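Local coordinates for periplasmic molybdate-binding protein (Azotobacter vinelandii, PDB 1ATG) that binds tungstate and molybdate in the cleft between its two domains, probably serving a molybdate ABC transporter in the periplasm, at residues G72-Y77 with V191-I196. Numbering follows the deposited sequence.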
loop_
_atom_site.group_PDB
_atom_site.type_symbol
_atom_site.label_atom_id
_atom_site.label_comp_id
_atom_site.label_asym_id
_atom_site.label_seq_id
_atom_site.Cartn_x
_atom_site.Cartn_y
_atom_site.Cartn_z
ATOM N N GLY A 72 -3.808 22.090 -4.611
ATOM C CA GLY A 72 -4.077 21.603 -5.952
ATOM C C GLY A 72 -3.265 20.404 -6.401
ATOM O O GLY A 72 -3.480 19.907 -7.518
ATOM N N SER A 73 -2.335 19.898 -5.596
ATOM C CA SER A 73 -1.504 18.778 -5.995
ATOM C C SER A 73 -2.061 17.412 -5.610
ATOM O O SER A 73 -1.553 16.410 -6.140
ATOM C CB SER A 73 -0.100 18.878 -5.388
ATOM O OG SER A 73 -0.121 18.658 -3.983
ATOM N N ARG A 74 -3.056 17.361 -4.756
ATOM C CA ARG A 74 -3.586 16.060 -4.329
ATOM C C ARG A 74 -4.372 15.330 -5.400
ATOM O O ARG A 74 -5.276 15.902 -6.019
ATOM C CB ARG A 74 -4.482 16.311 -3.111
ATOM C CG ARG A 74 -4.918 15.004 -2.450
ATOM C CD ARG A 74 -5.388 15.305 -1.029
ATOM N NE ARG A 74 -6.427 16.337 -1.041
ATOM C CZ ARG A 74 -7.695 16.056 -1.302
ATOM N NH1 ARG A 74 -8.112 14.829 -1.557
ATOM N NH2 ARG A 74 -8.593 17.045 -1.298
ATOM N N PHE A 75 -4.078 14.043 -5.603
ATOM C CA PHE A 75 -4.815 13.247 -6.571
ATOM C C PHE A 75 -4.700 11.759 -6.238
ATOM O O PHE A 75 -3.822 11.340 -5.481
ATOM C CB PHE A 75 -4.341 13.532 -7.993
ATOM C CG PHE A 75 -3.068 12.854 -8.400
ATOM C CD1 PHE A 75 -1.843 13.304 -7.958
ATOM C CD2 PHE A 75 -3.084 11.754 -9.250
ATOM C CE1 PHE A 75 -0.672 12.676 -8.341
ATOM C CE2 PHE A 75 -1.931 11.111 -9.632
ATOM C CZ PHE A 75 -0.718 11.582 -9.185
ATOM N N THR A 76 -5.645 11.014 -6.772
ATOM C CA THR A 76 -5.637 9.557 -6.617
ATOM C C THR A 76 -4.717 8.947 -7.653
ATOM O O THR A 76 -5.039 9.003 -8.855
ATOM C CB THR A 76 -7.050 8.983 -6.744
ATOM O OG1 THR A 76 -7.812 9.573 -5.684
ATOM C CG2 THR A 76 -7.061 7.474 -6.613
ATOM N N TYR A 77 -3.596 8.369 -7.249
ATOM C CA TYR A 77 -2.626 7.795 -8.173
ATOM C C TYR A 77 -2.814 6.303 -8.393
ATOM O O TYR A 77 -2.281 5.758 -9.371
ATOM C CB TYR A 77 -1.187 8.079 -7.711
ATOM C CG TYR A 77 -0.793 7.344 -6.455
ATOM C CD1 TYR A 77 -1.072 7.867 -5.200
ATOM C CD2 TYR A 77 -0.139 6.126 -6.500
ATOM C CE1 TYR A 77 -0.725 7.184 -4.038
ATOM C CE2 TYR A 77 0.201 5.425 -5.356
ATOM C CZ TYR A 77 -0.101 5.970 -4.140
ATOM O OH TYR A 77 0.245 5.268 -3.000
ATOM N N VAL A 191 -8.157 3.555 -1.691
ATOM C CA VAL A 191 -7.950 4.670 -2.605
ATOM C C VAL A 191 -6.714 5.446 -2.186
ATOM O O VAL A 191 -6.687 5.984 -1.080
ATOM C CB VAL A 191 -9.220 5.550 -2.651
ATOM C CG1 VAL A 191 -8.954 6.745 -3.547
ATOM C CG2 VAL A 191 -10.392 4.715 -3.144
ATOM N N GLN A 192 -5.675 5.410 -3.011
ATOM C CA GLN A 192 -4.380 5.938 -2.609
ATOM C C GLN A 192 -4.102 7.285 -3.244
ATOM O O GLN A 192 -4.130 7.424 -4.475
ATOM C CB GLN A 192 -3.290 4.909 -2.995
ATOM C CG GLN A 192 -3.654 3.508 -2.525
ATOM C CD GLN A 192 -2.636 2.414 -2.684
ATOM O OE1 GLN A 192 -3.009 1.240 -2.609
ATOM N NE2 GLN A 192 -1.353 2.712 -2.853
ATOM N N GLN A 193 -3.846 8.275 -2.382
ATOM C CA GLN A 193 -3.604 9.624 -2.879
ATOM C C GLN A 193 -2.192 10.092 -2.593
ATOM O O GLN A 193 -1.506 9.615 -1.688
ATOM C CB GLN A 193 -4.608 10.614 -2.283
ATOM C CG GLN A 193 -6.035 10.327 -2.734
ATOM C CD GLN A 193 -6.887 11.581 -2.656
ATOM O OE1 GLN A 193 -6.859 12.271 -1.636
ATOM N NE2 GLN A 193 -7.607 11.878 -3.730
ATOM N N ALA A 194 -1.742 11.011 -3.446
ATOM C CA ALA A 194 -0.430 11.590 -3.372
ATOM C C ALA A 194 -0.547 13.119 -3.310
ATOM O O ALA A 194 -1.534 13.691 -3.754
ATOM C CB ALA A 194 0.415 11.211 -4.581
ATOM N N VAL A 195 0.463 13.717 -2.693
ATOM C CA VAL A 195 0.524 15.174 -2.627
ATOM C C VAL A 195 1.985 15.596 -2.791
ATOM O O VAL A 195 2.942 14.873 -2.545
ATOM C CB VAL A 195 0.046 15.799 -1.304
ATOM C CG1 VAL A 195 -1.461 15.753 -1.138
ATOM C CG2 VAL A 195 0.732 15.160 -0.098
ATOM N N ILE A 196 2.131 16.861 -3.209
ATOM C CA ILE A 196 3.420 17.532 -3.187
ATOM C C ILE A 196 3.488 18.238 -1.818
ATOM O O ILE A 196 2.482 18.766 -1.360
ATOM C CB ILE A 196 3.597 18.565 -4.308
ATOM C CG1 ILE A 196 3.646 17.851 -5.666
ATOM C CG2 ILE A 196 4.855 19.402 -4.104
ATOM C CD1 ILE A 196 3.694 18.800 -6.850
#
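At the edge of the Y77 ring, near its plane, lie A194 N and Q193 O of strand 191-196, and A194 CB touches CD1 at 3.7 Å. Likewise, the guanidinium of R74 takes Q193 at its edge, whereas the ring of F75 meets A194 CB obliquely. These groups border an antiparallel pairing in the mixed sheet of a periplasmic binding protein domain. F75 and A194 form the hydrogen-bonded pair, with A194 N to F75 O at 2.9 Å, and T76 and Q193 the non-hydrogen-bonded one. On the face these two share, the Q193 amide is gripped at both ends. Its OE1 receives R74 NH1 at 2.8 Å on a lone pair, while NE2 donates to T76 OG1 at 3.0 Å; together they fix the amide's rotation. R74 CG, anti to the backbone N (chi1 -171°), lies 3.8 Å from V195 CG1. An alanine in place of Q193 would probably leave T76 OG1 without this donor and R74 NH1 without this acceptor, although D64 would still hold R74 NE. Toward the anion pocket, the Q192 amide is hydrogen-bonded through OE1 to Y117 OH and through NE2 to N9 OD1. Y77 OH, itself hydrogen-bonded to S54 O, accepts the same NE2 at 3.0 Å, ring and amide planes 82° apart.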